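Local coordinates for protein cellulase (Bacillus sp. BG-CS10, PDB 5E09) that hydrolyses internal beta-1,4-glucosidic bonds of cellulose with a family 5 TIM-barrel domain, probably aided by its carbohydrate-binding modules, at residues 500-512 against 523-535. Numbering follows the deposited sequence.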
# COMPACT_ATOMS: atom_id res chain seq x y z
N ALA A 500 -4.56 18.25 14.58
CA ALA A 500 -4.09 18.67 13.26
C ALA A 500 -5.18 19.40 12.47
O ALA A 500 -4.90 20.37 11.77
CB ALA A 500 -3.58 17.47 12.47
N PHE A 501 -6.43 18.96 12.59
CA PHE A 501 -7.52 19.66 11.93
C PHE A 501 -7.71 21.05 12.54
O PHE A 501 -7.81 22.04 11.81
CB PHE A 501 -8.83 18.87 12.03
CG PHE A 501 -10.04 19.62 11.52
CD1 PHE A 501 -10.33 19.64 10.16
CD2 PHE A 501 -10.88 20.29 12.38
CE1 PHE A 501 -11.44 20.31 9.68
CE2 PHE A 501 -12.00 20.97 11.91
CZ PHE A 501 -12.27 20.98 10.55
N PHE A 502 -7.75 21.12 13.86
CA PHE A 502 -8.04 22.39 14.52
C PHE A 502 -6.90 23.41 14.40
O PHE A 502 -7.16 24.61 14.37
CB PHE A 502 -8.37 22.15 16.00
CG PHE A 502 -9.71 21.53 16.21
CD1 PHE A 502 -10.86 22.17 15.77
CD2 PHE A 502 -9.83 20.31 16.86
CE1 PHE A 502 -12.11 21.60 15.97
CE2 PHE A 502 -11.07 19.75 17.06
CZ PHE A 502 -12.21 20.39 16.62
N ASN A 503 -5.66 22.94 14.29
CA ASN A 503 -4.52 23.84 14.12
C ASN A 503 -4.59 24.64 12.82
O ASN A 503 -3.84 25.59 12.63
CB ASN A 503 -3.20 23.06 14.14
CG ASN A 503 -2.86 22.50 15.52
OD1 ASN A 503 -3.36 22.97 16.54
ND2 ASN A 503 -2.02 21.48 15.54
N GLU A 504 -5.48 24.25 11.91
CA GLU A 504 -5.57 24.93 10.62
C GLU A 504 -6.97 25.44 10.32
O GLU A 504 -7.37 25.51 9.16
CB GLU A 504 -5.07 24.00 9.50
CG GLU A 504 -3.61 23.59 9.67
CD GLU A 504 -3.06 22.77 8.51
OE1 GLU A 504 -3.30 23.14 7.34
OE2 GLU A 504 -2.39 21.75 8.78
N VAL A 505 -7.71 25.79 11.36
CA VAL A 505 -8.99 26.45 11.17
C VAL A 505 -9.08 27.73 12.00
O VAL A 505 -8.62 27.78 13.14
CB VAL A 505 -10.20 25.53 11.51
CG1 VAL A 505 -10.24 24.33 10.58
CG2 VAL A 505 -10.14 25.06 12.94
N ARG A 506 -9.66 28.76 11.40
CA ARG A 506 -9.89 30.04 12.07
C ARG A 506 -10.91 29.85 13.20
O ARG A 506 -11.57 28.81 13.28
CB ARG A 506 -10.41 31.07 11.07
CG ARG A 506 -11.92 30.97 10.94
CD ARG A 506 -12.58 31.72 9.79
NE ARG A 506 -11.91 31.61 8.51
CZ ARG A 506 -12.53 31.77 7.35
NH1 ARG A 506 -13.84 32.00 7.32
NH2 ARG A 506 -11.87 31.67 6.21
N ASP A 507 -11.04 30.86 14.05
CA ASP A 507 -12.12 30.90 15.04
C ASP A 507 -13.43 31.26 14.36
O ASP A 507 -13.63 32.40 13.95
CB ASP A 507 -11.81 31.91 16.15
CG ASP A 507 -10.53 31.60 16.89
OD1 ASP A 507 -10.35 30.44 17.33
OD2 ASP A 507 -9.69 32.52 17.03
N ASP A 508 -14.32 30.29 14.25
CA ASP A 508 -15.52 30.45 13.44
C ASP A 508 -16.46 29.27 13.65
O ASP A 508 -16.14 28.33 14.38
CB ASP A 508 -15.15 30.56 11.96
CG ASP A 508 -16.20 31.28 11.14
OD1 ASP A 508 -17.33 31.46 11.63
OD2 ASP A 508 -15.88 31.65 9.98
N ASP A 509 -17.61 29.33 13.00
CA ASP A 509 -18.48 28.17 12.89
C ASP A 509 -17.97 27.32 11.74
O ASP A 509 -17.63 27.82 10.68
CB ASP A 509 -19.93 28.60 12.66
CG ASP A 509 -20.65 28.89 13.95
OD1 ASP A 509 -19.97 29.00 14.99
OD2 ASP A 509 -21.90 29.02 13.92
N ILE A 510 -17.91 26.02 11.99
CA ILE A 510 -17.48 25.06 10.98
C ILE A 510 -18.58 24.03 10.77
O ILE A 510 -18.98 23.35 11.70
CB ILE A 510 -16.17 24.36 11.38
CG1 ILE A 510 -15.08 25.39 11.68
CG2 ILE A 510 -15.72 23.40 10.30
CD1 ILE A 510 -14.01 24.90 12.63
N HIS A 511 -19.09 23.96 9.55
CA HIS A 511 -20.09 22.96 9.19
C HIS A 511 -19.39 21.70 8.69
O HIS A 511 -18.68 21.73 7.68
CB HIS A 511 -21.05 23.51 8.13
CG HIS A 511 -21.92 24.62 8.62
ND1 HIS A 511 -21.42 25.84 9.03
CD2 HIS A 511 -23.26 24.69 8.78
CE1 HIS A 511 -22.42 26.62 9.42
NE2 HIS A 511 -23.55 25.95 9.28
N LEU A 512 -19.59 20.61 9.42
CA LEU A 512 -19.10 19.30 9.04
C LEU A 512 -20.23 18.48 8.42
O LEU A 512 -21.37 18.49 8.91
CB LEU A 512 -18.52 18.53 10.23
CG LEU A 512 -17.51 19.22 11.16
CD1 LEU A 512 -17.17 18.32 12.34
CD2 LEU A 512 -16.25 19.62 10.40
N GLU A 523 -25.19 16.13 9.23
CA GLU A 523 -24.64 17.46 9.42
C GLU A 523 -24.31 17.68 10.88
O GLU A 523 -24.98 17.15 11.76
CB GLU A 523 -25.63 18.53 8.93
CG GLU A 523 -25.98 18.43 7.45
CD GLU A 523 -24.89 18.98 6.55
OE1 GLU A 523 -24.12 19.86 7.01
OE2 GLU A 523 -24.80 18.56 5.37
N TYR A 524 -23.26 18.46 11.13
CA TYR A 524 -22.82 18.75 12.49
C TYR A 524 -22.12 20.10 12.52
O TYR A 524 -21.48 20.48 11.55
CB TYR A 524 -21.88 17.65 12.99
CG TYR A 524 -21.68 17.62 14.48
CD1 TYR A 524 -22.62 17.02 15.32
CD2 TYR A 524 -20.55 18.16 15.06
CE1 TYR A 524 -22.44 16.98 16.69
CE2 TYR A 524 -20.35 18.12 16.43
CZ TYR A 524 -21.30 17.53 17.24
OH TYR A 524 -21.10 17.49 18.60
N THR A 525 -22.22 20.84 13.62
CA THR A 525 -21.65 22.18 13.64
C THR A 525 -20.66 22.36 14.79
O THR A 525 -20.95 22.01 15.93
CB THR A 525 -22.75 23.26 13.74
OG1 THR A 525 -23.67 23.10 12.66
CG2 THR A 525 -22.14 24.66 13.68
N LEU A 526 -19.48 22.88 14.47
CA LEU A 526 -18.49 23.21 15.49
C LEU A 526 -18.40 24.72 15.67
O LEU A 526 -18.49 25.48 14.72
CB LEU A 526 -17.11 22.66 15.12
CG LEU A 526 -16.97 21.16 14.80
CD1 LEU A 526 -15.51 20.81 14.52
CD2 LEU A 526 -17.52 20.31 15.93
N SER A 527 -18.23 25.15 16.91
CA SER A 527 -17.84 26.52 17.20
C SER A 527 -16.49 26.47 17.88
O SER A 527 -16.36 25.94 18.98
CB SER A 527 -18.88 27.22 18.08
OG SER A 527 -20.10 27.40 17.39
N LYS A 528 -15.47 26.97 17.19
CA LYS A 528 -14.12 26.99 17.72
C LYS A 528 -13.72 28.39 18.18
O LYS A 528 -13.84 29.36 17.43
CB LYS A 528 -13.10 26.49 16.69
CG LYS A 528 -11.67 26.81 17.11
CD LYS A 528 -10.64 26.16 16.21
CE LYS A 528 -9.22 26.58 16.58
NZ LYS A 528 -8.93 28.00 16.22
N ASN A 529 -13.23 28.47 19.41
CA ASN A 529 -12.66 29.69 19.94
C ASN A 529 -11.45 29.36 20.81
O ASN A 529 -11.57 28.68 21.84
CB ASN A 529 -13.70 30.47 20.73
CG ASN A 529 -13.32 31.92 20.91
OD1 ASN A 529 -12.94 32.33 22.00
ND2 ASN A 529 -13.38 32.69 19.84
N GLY A 530 -10.28 29.83 20.37
CA GLY A 530 -9.03 29.50 21.01
C GLY A 530 -8.82 28.00 21.04
O GLY A 530 -8.88 27.34 20.00
N ASN A 531 -8.61 27.45 22.23
CA ASN A 531 -8.42 26.02 22.38
C ASN A 531 -9.70 25.29 22.73
O ASN A 531 -9.66 24.12 23.11
CB ASN A 531 -7.37 25.75 23.46
CG ASN A 531 -5.96 25.92 22.94
OD1 ASN A 531 -5.42 25.05 22.27
ND2 ASN A 531 -5.35 27.06 23.27
N HIS A 532 -10.84 25.96 22.61
CA HIS A 532 -12.09 25.32 22.99
C HIS A 532 -13.09 25.22 21.85
O HIS A 532 -13.16 26.10 21.00
CB HIS A 532 -12.72 26.04 24.18
CG HIS A 532 -11.86 26.01 25.40
ND1 HIS A 532 -11.17 27.12 25.85
CD2 HIS A 532 -11.56 25.00 26.25
CE1 HIS A 532 -10.49 26.79 26.94
NE2 HIS A 532 -10.71 25.52 27.20
N VAL A 533 -13.83 24.12 21.85
CA VAL A 533 -14.77 23.80 20.79
C VAL A 533 -16.09 23.28 21.36
O VAL A 533 -16.12 22.44 22.28
CB VAL A 533 -14.21 22.73 19.82
CG1 VAL A 533 -15.17 22.52 18.64
CG2 VAL A 533 -12.85 23.13 19.31
N GLN A 534 -17.16 23.73 20.73
CA GLN A 534 -18.50 23.32 21.03
C GLN A 534 -19.08 22.58 19.82
O GLN A 534 -19.06 23.06 18.74
CB GLN A 534 -19.36 24.50 21.41
CG GLN A 534 -20.82 24.18 21.40
CD GLN A 534 -21.64 24.94 22.39
OE1 GLN A 534 -22.36 25.85 22.01
NE2 GLN A 534 -21.57 24.57 23.65
N GLY A 535 -19.62 21.40 20.05
CA GLY A 535 -20.22 20.61 19.00
C GLY A 535 -21.72 20.61 19.13
O GLY A 535 -22.24 20.42 20.17
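Ile510 pairs with Leu526, and Leu512 with Tyr524, in an antiparallel beta hairpin of the C-terminal carbohydrate-binding module, with the short helix that carries Phe501 and Phe502 packed on one face of the sheet. Both couples are hydrogen-bonded pairs: Ile510 N reaches Leu526 O at 2.8 Å, and Leu526 N returns an almost straight bond to Ile510 O. Two residues before Ile510, Asp508 O accepts a bond from Lys528 N, which continues the pairing just before the start of strand 509-516.

The apolar contacts lie on the face bearing Leu512 and Leu526, whose CD1 methyls meet at 3.7 Å. Leu526 CD1 also touches Phe502 CE1, the two side chains crossing at about a right angle. Over one face of the Phe502 ring sits Val533 CG2, a CH-pi contact 4.1 Å from the centroid; Phe501 CD2 lies over the other face. Phe447 of strand 447-452 touches both Leu526 and Val533, adding to this core.

On the face bearing Asp509, Ser527 OG donates to Asp509 OD1 at 2.9 Å, a side-chain bond between the paired strands. Lys528 and Asp507 tie the loop before strand 509-516 to strand 521-529 and to the turn that follows it. Lys528 runs extended past Val505 CG2 and the Phe502 ring, then bends at its last torsion (chi4 -71°), which brings NZ to Val505 O (3.1 Å). Asp507 OD1 is gripped from opposite faces of its carboxylate, by Lys528 NZ in a salt bridge of 3.0 Å and by Gly530 N of the type II' turn at 3.1 Å.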